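Local coordinates for protein peptide synthetase, module 7 (Actinoplanes teichomyceticus, PDB 4TX3) that probably recruits cytochrome P450 oxygenases to the peptide-bearing synthetase during teicoplanin assembly, as a condensation-like domain of a non-ribosomal peptide synthetase, at residues V96-E101 with E126-S131; A55-L60 with A89-T94; R37-S42 with T140-A145; D148-V153 with P299-F304; G236-R241 with G418-A423. All coordinates share one frame; numbering follows the deposited sequence.

From the N terminus, 37-42 opens interaction 3, which closes only when strand 134-142 comes back beside strand 40-49. Two shorter loops nest inside it in series: interaction 2 closes helix 53-66 onto 89-94, then interaction 1 pairs 96-101 with 126-131. These two touch through Leu93 and Leu127, and interactions 1 and 3 lie on the same mixed sheet. Directly after interaction 3 the chain enters helix 148-166 and opens interaction 4; the two touch through Arg143 and Asp148. Interaction 5 starts at 236-241, before 299-304 has closed interaction 4, and ends at 418-423, so 4 and 5 cross. Interaction 5 belongs to the second, four-stranded sheet.

Interaction 1: V96-E101 with E126-S131; sequences VPATEE and ELFALS
Val96 lies alongside Phe128, both side chains pointing the same way from two parallel, paired strands. Val96 CB has Leu127 O at 3.8 Å and Phe128 CD1 at 3.9 Å. With chi1 at 173°, CG1 is anti to the backbone N and follows the same ring, near CD1 and 4.1 Å from Phe128 CE1. The other branch, CG2, turns to Glu126 and comes 3.6 Å from its OE2, while OE1 of that glutamate is held in a salt bridge by Arg110. The backbones join through Val96 N to Leu127 O, Ala129 N to Val96 O (2.8 Å) and Ala98 N to Ala129 O; Ala129 N sits well above the plane of the Val96 carbonyl. Further on, Leu130 crosses Glu100 at about a right angle, with Leu130 CD1 3.3 Å from Glu100 OE2, and a water bridges Ala98 O and Leu130 O. Strand 96-97, helix 103-112 and strand 123-129 form a beta-alpha-beta crossover, and Phe128 packs under that helix. Hydrocarbon therefore lines the helix side of the pairing. Each glutamate rests OE2 against a methyl, while OE1 pairs with Arg110 or Arg46, so both acids are probably kept ionised by arginines.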
# COMPACT_ATOMS: atom_id res chain seq x y z
N VAL B 96 -4.09 24.37 -22.39
CA VAL B 96 -5.26 24.61 -23.22
C VAL B 96 -6.28 25.37 -22.39
O VAL B 96 -6.75 24.83 -21.38
CB VAL B 96 -5.88 23.28 -23.73
CG1 VAL B 96 -7.19 23.52 -24.44
CG2 VAL B 96 -4.90 22.52 -24.61
N PRO B 97 -6.60 26.62 -22.77
CA PRO B 97 -7.60 27.39 -22.00
C PRO B 97 -8.95 26.67 -21.99
O PRO B 97 -9.34 26.05 -23.00
CB PRO B 97 -7.69 28.73 -22.75
CG PRO B 97 -6.37 28.85 -23.49
CD PRO B 97 -6.00 27.41 -23.86
N ALA B 98 -9.64 26.71 -20.86
CA ALA B 98 -10.89 25.97 -20.72
C ALA B 98 -11.76 26.61 -19.68
O ALA B 98 -11.28 27.37 -18.85
CB ALA B 98 -10.62 24.52 -20.37
N THR B 99 -13.05 26.29 -19.72
CA THR B 99 -14.00 26.75 -18.70
C THR B 99 -14.59 25.55 -17.99
O THR B 99 -14.51 24.43 -18.50
CB THR B 99 -15.13 27.56 -19.30
OG1 THR B 99 -15.92 26.70 -20.14
CG2 THR B 99 -14.58 28.71 -20.14
N GLU B 100 -15.19 25.77 -16.84
CA GLU B 100 -15.82 24.66 -16.13
C GLU B 100 -16.88 23.98 -16.99
O GLU B 100 -17.05 22.76 -16.94
CB GLU B 100 -16.43 25.14 -14.81
CG GLU B 100 -15.41 25.69 -13.82
CD GLU B 100 -14.44 24.62 -13.33
OE1 GLU B 100 -14.78 23.42 -13.37
OE2 GLU B 100 -13.32 24.99 -12.90
N GLU B 101 -17.56 24.76 -17.82
CA GLU B 101 -18.71 24.25 -18.55
C GLU B 101 -18.29 23.47 -19.80
O GLU B 101 -18.95 22.49 -20.16
CB GLU B 101 -19.66 25.38 -18.94
CG GLU B 101 -19.64 26.58 -17.97
CD GLU B 101 -20.22 26.27 -16.58
OE1 GLU B 101 -20.57 25.11 -16.29
OE2 GLU B 101 -20.33 27.22 -15.77
N GLU B 126 -2.87 15.89 -21.53
CA GLU B 126 -3.16 17.28 -21.85
C GLU B 126 -3.39 18.08 -20.57
O GLU B 126 -3.86 17.56 -19.55
CB GLU B 126 -4.37 17.39 -22.79
CG GLU B 126 -4.30 18.60 -23.75
CD GLU B 126 -5.44 18.64 -24.80
OE1 GLU B 126 -6.54 18.10 -24.53
OE2 GLU B 126 -5.24 19.22 -25.90
N LEU B 127 -3.05 19.36 -20.61
CA LEU B 127 -3.23 20.20 -19.45
C LEU B 127 -4.21 21.31 -19.79
O LEU B 127 -3.98 22.10 -20.71
CB LEU B 127 -1.89 20.76 -18.97
CG LEU B 127 -1.94 21.57 -17.68
CD1 LEU B 127 -2.40 20.72 -16.51
CD2 LEU B 127 -0.58 22.20 -17.39
N PHE B 128 -5.31 21.35 -19.05
CA PHE B 128 -6.33 22.37 -19.23
C PHE B 128 -6.17 23.50 -18.21
O PHE B 128 -6.01 23.23 -17.01
CB PHE B 128 -7.73 21.74 -19.14
CG PHE B 128 -7.97 20.71 -20.20
CD1 PHE B 128 -8.23 21.09 -21.51
CD2 PHE B 128 -7.90 19.36 -19.90
CE1 PHE B 128 -8.44 20.15 -22.50
CE2 PHE B 128 -8.11 18.41 -20.89
CZ PHE B 128 -8.37 18.81 -22.19
N ALA B 129 -6.17 24.74 -18.67
CA ALA B 129 -6.03 25.88 -17.77
C ALA B 129 -7.38 26.55 -17.52
O ALA B 129 -8.01 27.07 -18.43
CB ALA B 129 -5.03 26.87 -18.31
N LEU B 130 -7.81 26.52 -16.26
CA LEU B 130 -9.09 27.09 -15.85
C LEU B 130 -8.93 28.50 -15.30
O LEU B 130 -9.74 29.37 -15.59
CB LEU B 130 -9.74 26.19 -14.81
CG LEU B 130 -10.29 24.86 -15.30
CD1 LEU B 130 -10.47 23.96 -14.10
CD2 LEU B 130 -11.61 25.05 -16.05
N SER B 131 -7.90 28.70 -14.48
CA SER B 131 -7.50 30.04 -14.05
C SER B 131 -6.03 29.98 -13.64
O SER B 131 -5.39 28.96 -13.84
CB SER B 131 -8.37 30.54 -12.90
OG SER B 131 -8.09 29.82 -11.73
O HOH W 1 -12.21 29.26 -16.95

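Interaction 2: A55-L60 with A89-T94; sequences ALEAAL and APVRLT
Glu57 reaches across from its helix to take the backbone N-H of Leu93, with Leu93 N 2.8 Å from Glu57 OE2 and an angle of 157° at the hydrogen. The oxygen uses its anti lone pair, the one turned away from OE1. CG is anti to the backbone N (chi1 -176°) and the chain stays extended beyond it, sliding past Leu93 in the opposite direction; on the way Glu57 CG comes within 3.9 Å of Leu93 CB. Beside this polar grip, the tip of Leu93 packs against Leu56 and Leu60, one turn apart on the helix. Its CD2 is the busy branch: Leu60 CD1 lies 3.8 Å from Leu93 CD2, the two side chains crossing at about a right angle, and Leu56 CG is 3.9 Å from the same Leu93 CD2. Val91, two residues back, adds CG1 at 4.1 Å from Leu60 CB.

One shell out, Arg61 fixes the other half of the carboxylate through a salt bridge to Glu57 OE1, and its NH2 also donates to Val91 O, so a single guanidinium ties the glutamate to the loop it grips. On the inner side Leu93 continues onto Cys125 and Leu127 of strand 123-129, and Leu60 meets Leu158 of helix 148-166. The segment 89-94, which leads into strand 96-97, thus runs beside the helix, and Val91 and Leu93 turn into the core that helix 53-66 shares with strand 123-129. Helices layered on a mixed sheet in this manner belong to the acyltransferase-like fold of condensation domains.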
# COMPACT_ATOMS: atom_id res chain seq x y z
N ALA B 55 7.88 21.95 -15.00
CA ALA B 55 8.27 20.85 -14.13
C ALA B 55 7.35 19.65 -14.33
O ALA B 55 7.80 18.52 -14.37
CB ALA B 55 8.27 21.28 -12.66
N LEU B 56 6.06 19.92 -14.44
CA LEU B 56 5.10 18.88 -14.72
C LEU B 56 5.46 18.19 -16.05
O LEU B 56 5.48 16.97 -16.15
CB LEU B 56 3.69 19.46 -14.76
CG LEU B 56 2.53 18.49 -14.95
CD1 LEU B 56 2.64 17.36 -13.95
CD2 LEU B 56 1.19 19.22 -14.82
N GLU B 57 5.80 19.00 -17.05
CA GLU B 57 6.15 18.48 -18.36
C GLU B 57 7.39 17.58 -18.30
O GLU B 57 7.46 16.54 -18.96
CB GLU B 57 6.37 19.65 -19.34
CG GLU B 57 6.65 19.21 -20.77
CD GLU B 57 7.03 20.38 -21.67
OE1 GLU B 57 8.20 20.82 -21.61
OE2 GLU B 57 6.17 20.84 -22.46
N ALA B 58 8.38 17.99 -17.51
CA ALA B 58 9.60 17.19 -17.38
C ALA B 58 9.29 15.91 -16.61
O ALA B 58 9.90 14.87 -16.86
CB ALA B 58 10.69 17.99 -16.67
N ALA B 59 8.34 16.00 -15.69
CA ALA B 59 8.00 14.90 -14.82
C ALA B 59 7.31 13.78 -15.62
O ALA B 59 7.69 12.62 -15.50
CB ALA B 59 7.13 15.37 -13.69
N LEU B 60 6.32 14.16 -16.42
CA LEU B 60 5.62 13.23 -17.31
C LEU B 60 6.62 12.46 -18.18
O LEU B 60 6.57 11.24 -18.30
CB LEU B 60 4.63 13.99 -18.19
CG LEU B 60 3.41 14.49 -17.42
CD1 LEU B 60 2.66 15.61 -18.18
CD2 LEU B 60 2.48 13.33 -17.12
N ALA B 89 9.96 9.24 -24.53
CA ALA B 89 8.63 9.62 -25.02
C ALA B 89 8.55 11.13 -25.10
O ALA B 89 8.89 11.84 -24.14
CB ALA B 89 7.53 9.06 -24.11
N PRO B 90 8.14 11.64 -26.27
CA PRO B 90 8.01 13.09 -26.47
C PRO B 90 6.89 13.62 -25.61
O PRO B 90 5.78 13.08 -25.68
CB PRO B 90 7.65 13.21 -27.96
CG PRO B 90 7.77 11.80 -28.54
CD PRO B 90 7.60 10.87 -27.40
N VAL B 91 7.14 14.63 -24.79
CA VAL B 91 6.03 15.27 -24.10
C VAL B 91 6.07 16.75 -24.35
O VAL B 91 7.08 17.40 -24.06
CB VAL B 91 6.05 15.01 -22.58
CG1 VAL B 91 4.90 15.76 -21.90
CG2 VAL B 91 5.97 13.53 -22.27
N ARG B 92 4.99 17.29 -24.92
CA ARG B 92 4.84 18.74 -24.98
C ARG B 92 3.54 19.14 -24.30
O ARG B 92 2.47 18.66 -24.66
CB ARG B 92 4.88 19.23 -26.42
CG ARG B 92 5.06 20.72 -26.52
CD ARG B 92 5.39 21.14 -27.94
NE ARG B 92 6.06 22.44 -27.97
CZ ARG B 92 6.49 23.03 -29.07
NH1 ARG B 92 6.33 22.44 -30.25
NH2 ARG B 92 7.10 24.21 -29.00
N LEU B 93 3.63 20.01 -23.31
CA LEU B 93 2.47 20.24 -22.45
C LEU B 93 2.03 21.69 -22.43
O LEU B 93 1.92 22.31 -21.37
CB LEU B 93 2.77 19.76 -21.03
CG LEU B 93 1.53 19.49 -20.19
CD1 LEU B 93 0.75 18.29 -20.72
CD2 LEU B 93 1.91 19.31 -18.72
N THR B 94 1.76 22.24 -23.60
CA THR B 94 1.24 23.59 -23.69
C THR B 94 -0.21 23.61 -23.19
O THR B 94 -1.05 22.87 -23.69
CB THR B 94 1.31 24.11 -25.13
OG1 THR B 94 0.45 23.32 -25.95
CG2 THR B 94 2.73 23.99 -25.67

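Interaction 3: R37-S42 with T140-A145; sequences RGRHLS and TVHRIA. With SO4 (sulfate ion), chain F.
His40 and His142 project from facing positions of an antiparallel pairing, their rings oblique at 57° with centroids 5.6 Å apart; the near atoms are the two CD2 carbons, with His142 CD2 close to the edge of the His40 ring. Arg39 O lies over the centre of one His142 face. The ring edge is occupied at both nitrogens: ND1 accepts Ile144 N, and NE2 points to a sulfate, His142 NE2 to sulfate O1 being 2.9 Å. Arg39 bends at chi3 (-39°), which turns NE onto the same ion, Arg39 NE to sulfate O4 being 3.0 Å; Arg39 NH2 donates to Ala26 O and NH1 pairs with Glu396 in a salt bridge. The ion probably came from the crystallisation liquor. His142 and Arg143 begin the sequence HRIAADD, the counterpart of the HHxxxDG motif of condensation domains, here at the end of strand 134-142. On the other face of the sheet, the Arg143 guanidinium lies flat over Leu41, crossing that side chain at about a right angle; Leu41 CD2 is 3.2 Å from Arg143 NH1, and Asp148 takes NH2 in a salt bridge. Farther along the histidine face, Thr140 CG2 meets His40 CB at 3.7 Å, and Thr140 OG1 shares a 2.8 Å hydrogen bond with Ser42 OG.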
# COMPACT_ATOMS: atom_id res chain seq x y z
N ARG B 37 -15.02 2.86 -29.92
CA ARG B 37 -14.08 3.22 -28.85
C ARG B 37 -13.00 2.12 -28.81
O ARG B 37 -13.34 0.95 -28.95
CB ARG B 37 -14.82 3.37 -27.52
CG ARG B 37 -16.18 4.07 -27.66
CD ARG B 37 -16.88 4.24 -26.31
NE ARG B 37 -16.09 5.04 -25.38
CZ ARG B 37 -16.23 5.05 -24.05
NH1 ARG B 37 -17.15 4.29 -23.46
NH2 ARG B 37 -15.44 5.82 -23.31
N GLY B 38 -11.72 2.40 -28.56
CA GLY B 38 -11.25 3.42 -27.66
C GLY B 38 -11.06 2.65 -26.35
O GLY B 38 -11.66 3.01 -25.34
N ARG B 39 -10.27 1.57 -26.37
CA ARG B 39 -10.06 0.77 -25.15
C ARG B 39 -8.97 1.38 -24.28
O ARG B 39 -7.80 0.97 -24.33
CB ARG B 39 -9.73 -0.67 -25.47
CG ARG B 39 -10.94 -1.52 -25.76
CD ARG B 39 -10.52 -2.81 -26.40
NE ARG B 39 -9.42 -2.59 -27.34
CZ ARG B 39 -8.77 -3.56 -28.00
NH1 ARG B 39 -9.12 -4.83 -27.83
NH2 ARG B 39 -7.77 -3.25 -28.83
N HIS B 40 -9.38 2.36 -23.49
CA HIS B 40 -8.46 3.23 -22.78
C HIS B 40 -8.73 3.26 -21.29
O HIS B 40 -9.82 2.94 -20.82
CB HIS B 40 -8.54 4.65 -23.33
CG HIS B 40 -8.39 4.75 -24.82
ND1 HIS B 40 -8.89 5.81 -25.55
CD2 HIS B 40 -7.78 3.94 -25.72
CE1 HIS B 40 -8.61 5.63 -26.83
NE2 HIS B 40 -7.94 4.51 -26.96
N LEU B 41 -7.71 3.64 -20.55
CA LEU B 41 -7.90 4.05 -19.18
C LEU B 41 -7.62 5.54 -19.16
O LEU B 41 -6.57 5.97 -19.64
CB LEU B 41 -6.98 3.28 -18.24
CG LEU B 41 -7.35 1.80 -18.16
CD1 LEU B 41 -6.21 0.91 -17.68
CD2 LEU B 41 -8.57 1.63 -17.29
N SER B 42 -8.57 6.32 -18.64
CA SER B 42 -8.40 7.75 -18.50
C SER B 42 -8.56 8.22 -17.05
O SER B 42 -9.51 7.87 -16.36
CB SER B 42 -9.38 8.50 -19.39
OG SER B 42 -8.93 8.55 -20.73
N THR B 140 -4.46 9.68 -20.53
CA THR B 140 -5.11 8.54 -21.16
C THR B 140 -4.07 7.50 -21.53
O THR B 140 -3.08 7.82 -22.20
CB THR B 140 -5.89 8.95 -22.43
OG1 THR B 140 -6.91 9.90 -22.09
CG2 THR B 140 -6.55 7.74 -23.05
N VAL B 141 -4.27 6.25 -21.11
CA VAL B 141 -3.35 5.18 -21.49
C VAL B 141 -4.10 4.07 -22.23
O VAL B 141 -5.17 3.63 -21.82
CB VAL B 141 -2.64 4.58 -20.26
CG1 VAL B 141 -1.66 3.54 -20.72
CG2 VAL B 141 -1.95 5.67 -19.43
N HIS B 142 -3.54 3.62 -23.35
CA HIS B 142 -4.11 2.47 -24.04
C HIS B 142 -3.90 1.17 -23.25
O HIS B 142 -2.84 0.95 -22.65
CB HIS B 142 -3.51 2.33 -25.44
CG HIS B 142 -4.30 1.42 -26.32
ND1 HIS B 142 -4.23 0.05 -26.22
CD2 HIS B 142 -5.21 1.69 -27.29
CE1 HIS B 142 -5.05 -0.49 -27.10
NE2 HIS B 142 -5.66 0.48 -27.76
N ARG B 143 -4.91 0.30 -23.27
CA ARG B 143 -4.88 -0.95 -22.51
C ARG B 143 -3.78 -1.94 -22.93
O ARG B 143 -3.53 -2.91 -22.20
CB ARG B 143 -6.23 -1.66 -22.59
CG ARG B 143 -7.24 -1.00 -21.71
CD ARG B 143 -8.34 -1.95 -21.35
NE ARG B 143 -8.33 -2.27 -19.92
CZ ARG B 143 -8.97 -1.55 -19.01
NH1 ARG B 143 -9.67 -0.47 -19.38
NH2 ARG B 143 -8.93 -1.90 -17.73
N ILE B 144 -3.13 -1.69 -24.07
CA ILE B 144 -1.97 -2.49 -24.44
C ILE B 144 -0.79 -2.20 -23.48
O ILE B 144 0.18 -2.97 -23.42
CB ILE B 144 -1.54 -2.24 -25.91
CG1 ILE B 144 -0.71 -3.42 -26.45
CG2 ILE B 144 -0.79 -0.89 -26.06
CD1 ILE B 144 -0.30 -3.26 -27.92
N ALA B 145 -0.90 -1.10 -22.73
CA ALA B 145 0.22 -0.63 -21.94
C ALA B 145 -0.06 -0.60 -20.44
O ALA B 145 0.87 -0.50 -19.64
CB ALA B 145 0.64 0.76 -22.40
S SO4 F . -8.52 0.16 -29.99
O1 SO4 F . -7.11 -0.18 -30.19
O2 SO4 F . -8.77 1.50 -30.52
O3 SO4 F . -9.36 -0.80 -30.73
O4 SO4 F . -8.83 0.09 -28.56
O HOH W 2 -11.54 0.16 -21.60

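Interaction 4: D148-V153 with P299-F304; sequences DDSMDV and PMIGPF
Ser150 and Val153 pack the first turns of helix 148-166 against Ile301 and its neighbours, in a buried helix-to-loop contact with one hydrogen bond across it. The sequence HRIAADD, the counterpart of the condensation-domain HHxxxDG motif, leads into this helix, and the segment 299-304 runs between strands 281-288 and 306-313. This is consistent with the floor loop by which the second half of condensation domains reaches across to the first.

The two helix residues share Ile301; Val153 also reaches Pro299, and Ser150 reaches Gly302. Val153 CG1, anti to its own backbone N (chi1 173°), comes 3.4 Å from Pro299 O and 3.8 Å from Ile301 CG1. Val153 and Ile301 slide past each other in opposite directions. The second branch, Val153 CG2, faces the carbonyl of Met300, whose oxygen is satisfied by Arg290 NH1. Ile301 then lies against the helix backbone, Ile301 CG1 being 3.6 Å from Ser150 O, and its CG2 meets Ser150 CB at 4.0 Å. On the far side of the loop the Phe304 ring lies close to Gly302, and it makes edge-to-face pairs with Tyr183 and Phe180.

Ser150 OG is also hydrogen-bonded to Asp147 OD1, just before the segment 148-153, and Asp147 is joined to Gly302 through the backbone as well. Asp147 thus ties together the serine and the loop residue it meets. Across the contact, Gly302 N donates to Ser150 OG over 3.0 Å, at an angle of 163°.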
# COMPACT_ATOMS: atom_id res chain seq x y z
N ASP B 148 -5.48 -1.39 -14.57
CA ASP B 148 -5.97 -0.34 -13.67
C ASP B 148 -5.03 -0.04 -12.50
O ASP B 148 -4.84 1.12 -12.15
CB ASP B 148 -7.37 -0.70 -13.14
CG ASP B 148 -8.43 -0.62 -14.23
OD1 ASP B 148 -9.07 0.45 -14.35
OD2 ASP B 148 -8.62 -1.62 -14.96
N ASP B 149 -4.45 -1.07 -11.89
CA ASP B 149 -3.40 -0.86 -10.88
C ASP B 149 -2.29 0.06 -11.41
O ASP B 149 -1.76 0.91 -10.67
CB ASP B 149 -2.77 -2.19 -10.45
CG ASP B 149 -3.71 -3.05 -9.60
OD1 ASP B 149 -4.72 -2.53 -9.10
OD2 ASP B 149 -3.42 -4.26 -9.44
N SER B 150 -1.96 -0.10 -12.70
CA SER B 150 -0.85 0.64 -13.31
C SER B 150 -1.05 2.16 -13.27
O SER B 150 -0.08 2.91 -13.25
CB SER B 150 -0.63 0.20 -14.76
OG SER B 150 -0.10 -1.11 -14.80
N MET B 151 -2.30 2.59 -13.26
CA MET B 151 -2.56 4.02 -13.23
C MET B 151 -2.19 4.63 -11.89
O MET B 151 -1.75 5.77 -11.86
CB MET B 151 -4.02 4.33 -13.57
CG MET B 151 -4.14 5.42 -14.64
SD MET B 151 -3.69 4.80 -16.28
CE MET B 151 -4.41 3.19 -16.06
N ASP B 152 -2.34 3.88 -10.79
CA ASP B 152 -1.86 4.38 -9.49
C ASP B 152 -0.35 4.51 -9.50
O ASP B 152 0.19 5.50 -9.00
CB ASP B 152 -2.28 3.48 -8.33
CG ASP B 152 -3.77 3.42 -8.17
OD1 ASP B 152 -4.39 4.49 -8.05
OD2 ASP B 152 -4.32 2.30 -8.17
N VAL B 153 0.34 3.51 -10.08
CA VAL B 153 1.79 3.55 -10.16
C VAL B 153 2.20 4.80 -10.93
O VAL B 153 3.11 5.53 -10.51
CB VAL B 153 2.37 2.27 -10.83
CG1 VAL B 153 3.89 2.40 -11.05
CG2 VAL B 153 2.06 1.06 -9.97
N PRO B 299 6.03 -2.50 -8.46
CA PRO B 299 6.23 -1.09 -8.85
C PRO B 299 6.12 -0.79 -10.36
O PRO B 299 6.50 0.31 -10.80
CB PRO B 299 7.64 -0.82 -8.35
CG PRO B 299 8.33 -2.13 -8.48
CD PRO B 299 7.32 -3.18 -8.21
N MET B 300 5.63 -1.73 -11.16
CA MET B 300 5.65 -1.59 -12.62
C MET B 300 4.33 -1.16 -13.22
O MET B 300 3.26 -1.44 -12.68
CB MET B 300 6.04 -2.91 -13.28
CG MET B 300 7.35 -3.48 -12.83
SD MET B 300 7.83 -4.98 -13.74
CE MET B 300 7.96 -4.37 -15.41
N ILE B 301 4.42 -0.50 -14.38
CA ILE B 301 3.28 -0.25 -15.26
C ILE B 301 3.25 -1.33 -16.36
O ILE B 301 4.29 -1.70 -16.90
CB ILE B 301 3.36 1.16 -15.88
CG1 ILE B 301 3.14 2.24 -14.80
CG2 ILE B 301 2.40 1.31 -17.07
CD1 ILE B 301 3.38 3.65 -15.24
N GLY B 302 2.07 -1.85 -16.68
CA GLY B 302 1.93 -2.88 -17.69
C GLY B 302 0.55 -3.48 -17.70
O GLY B 302 -0.21 -3.34 -16.74
N PRO B 303 0.18 -4.14 -18.80
CA PRO B 303 -1.09 -4.86 -18.88
C PRO B 303 -1.03 -6.18 -18.12
O PRO B 303 -1.13 -7.26 -18.73
CB PRO B 303 -1.27 -5.08 -20.37
CG PRO B 303 0.13 -5.17 -20.90
CD PRO B 303 0.92 -4.18 -20.08
N PHE B 304 -0.87 -6.09 -16.80
CA PHE B 304 -0.68 -7.25 -15.95
C PHE B 304 -1.97 -7.92 -15.50
O PHE B 304 -1.94 -9.06 -15.04
CB PHE B 304 0.11 -6.88 -14.70
CG PHE B 304 1.53 -6.53 -14.97
CD1 PHE B 304 2.43 -7.51 -15.41
CD2 PHE B 304 1.99 -5.23 -14.78
CE1 PHE B 304 3.74 -7.19 -15.66
CE2 PHE B 304 3.31 -4.90 -15.04
CZ PHE B 304 4.19 -5.88 -15.48

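Interaction 5: G236-R241 with G418-A423; sequences GTVALR and GALHYA
Gly236 and Tyr422 form a hydrogen-bonded antiparallel pair, with Gly236 N to Tyr422 O at 3.1 Å and Tyr422 N to Gly236 O at 3.0 Å, and further along Leu420 N donates to Val238 O. The tyrosine swings back over its own partner: chi1 of 61° puts CG in the crowded position between backbone N and carbonyl carbon. Gly236 CA then lies over the ring face, 4.0 Å from the Tyr422 centroid, a CH-pi contact to a residue with no side chain in the way. On the opposite face of the sheet Thr237 and His421 stand side by side, pointing the same way, and the methyl Thr237 CG2 sits over the imidazole, 3.4 Å from the His421 centroid and nearer the rim at ND1. Val238 CG2 packs against Leu420 CB at 3.6 Å, on the Tyr422 face, where helix 429-448 touches Val238 and Tyr422. The pairing adds strand 235-242 to the edge of the four-stranded sheet in the second half of this condensation-type domain. Two CH-pi contacts, one on each face, thus supplement the backbone ladder: they are weak, mainly dispersive contacts of C-H groups with ring faces and ask for no hydrogen bond from the rings.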
# COMPACT_ATOMS: atom_id res chain seq x y z
N GLY B 236 -23.09 1.96 -20.60
CA GLY B 236 -23.86 2.69 -19.62
C GLY B 236 -23.64 2.07 -18.26
O GLY B 236 -23.05 0.99 -18.17
N THR B 237 -24.09 2.73 -17.20
CA THR B 237 -24.00 2.15 -15.87
C THR B 237 -25.28 2.33 -15.10
O THR B 237 -26.09 3.18 -15.44
CB THR B 237 -22.84 2.75 -15.06
OG1 THR B 237 -23.00 4.17 -14.97
CG2 THR B 237 -21.52 2.45 -15.70
N VAL B 238 -25.46 1.50 -14.07
CA VAL B 238 -26.54 1.62 -13.11
C VAL B 238 -25.96 1.29 -11.73
O VAL B 238 -25.21 0.32 -11.58
CB VAL B 238 -27.74 0.68 -13.42
CG1 VAL B 238 -28.35 1.02 -14.76
CG2 VAL B 238 -27.32 -0.79 -13.44
N ALA B 239 -26.27 2.12 -10.74
CA ALA B 239 -25.79 1.89 -9.39
C ALA B 239 -26.54 0.74 -8.76
O ALA B 239 -27.54 0.25 -9.29
CB ALA B 239 -25.94 3.14 -8.53
N LEU B 240 -26.06 0.32 -7.60
CA LEU B 240 -26.54 -0.90 -7.00
C LEU B 240 -26.08 -0.92 -5.56
O LEU B 240 -24.90 -0.65 -5.29
CB LEU B 240 -25.99 -2.08 -7.81
CG LEU B 240 -25.98 -3.54 -7.39
CD1 LEU B 240 -25.60 -4.33 -8.61
CD2 LEU B 240 -24.97 -3.80 -6.30
N ARG B 241 -26.99 -1.23 -4.63
CA ARG B 241 -26.60 -1.38 -3.23
C ARG B 241 -27.20 -2.63 -2.59
O ARG B 241 -28.35 -2.97 -2.84
CB ARG B 241 -27.01 -0.15 -2.42
CG ARG B 241 -26.42 -0.18 -1.00
CD ARG B 241 -27.10 0.74 0.01
NE ARG B 241 -26.71 0.35 1.37
CZ ARG B 241 -25.59 0.75 1.96
NH1 ARG B 241 -24.76 1.58 1.34
NH2 ARG B 241 -25.30 0.32 3.18
N GLY B 418 -21.98 -0.54 -5.48
CA GLY B 418 -21.41 -0.81 -6.79
C GLY B 418 -22.20 -0.40 -8.00
O GLY B 418 -23.17 0.36 -7.91
N ALA B 419 -21.78 -0.90 -9.15
CA ALA B 419 -22.39 -0.54 -10.40
C ALA B 419 -22.34 -1.68 -11.39
O ALA B 419 -21.42 -2.50 -11.35
CB ALA B 419 -21.72 0.68 -10.98
N LEU B 420 -23.34 -1.72 -12.26
CA LEU B 420 -23.39 -2.66 -13.36
C LEU B 420 -23.08 -1.90 -14.65
O LEU B 420 -23.82 -1.01 -15.03
CB LEU B 420 -24.77 -3.34 -13.46
CG LEU B 420 -25.01 -4.17 -14.72
CD1 LEU B 420 -23.98 -5.31 -14.85
CD2 LEU B 420 -26.40 -4.73 -14.76
N HIS B 421 -21.98 -2.25 -15.31
CA HIS B 421 -21.70 -1.65 -16.60
C HIS B 421 -22.25 -2.56 -17.69
O HIS B 421 -22.15 -3.78 -17.58
CB HIS B 421 -20.20 -1.43 -16.78
CG HIS B 421 -19.60 -0.53 -15.74
ND1 HIS B 421 -18.92 0.63 -16.05
CD2 HIS B 421 -19.57 -0.62 -14.39
CE1 HIS B 421 -18.50 1.21 -14.94
NE2 HIS B 421 -18.88 0.47 -13.91
N TYR B 422 -22.83 -1.99 -18.73
CA TYR B 422 -23.40 -2.83 -19.79
C TYR B 422 -23.13 -2.27 -21.16
O TYR B 422 -22.90 -1.07 -21.33
CB TYR B 422 -24.92 -2.98 -19.61
CG TYR B 422 -25.64 -1.66 -19.67
CD1 TYR B 422 -25.75 -0.86 -18.53
CD2 TYR B 422 -26.20 -1.20 -20.86
CE1 TYR B 422 -26.41 0.36 -18.58
CE2 TYR B 422 -26.85 0.02 -20.91
CZ TYR B 422 -26.95 0.80 -19.77
OH TYR B 422 -27.60 2.01 -19.81
N ALA B 423 -23.19 -3.16 -22.14
CA ALA B 423 -22.94 -2.79 -23.52
C ALA B 423 -24.20 -2.12 -24.07
O ALA B 423 -25.21 -2.78 -24.29
CB ALA B 423 -22.56 -4.02 -24.34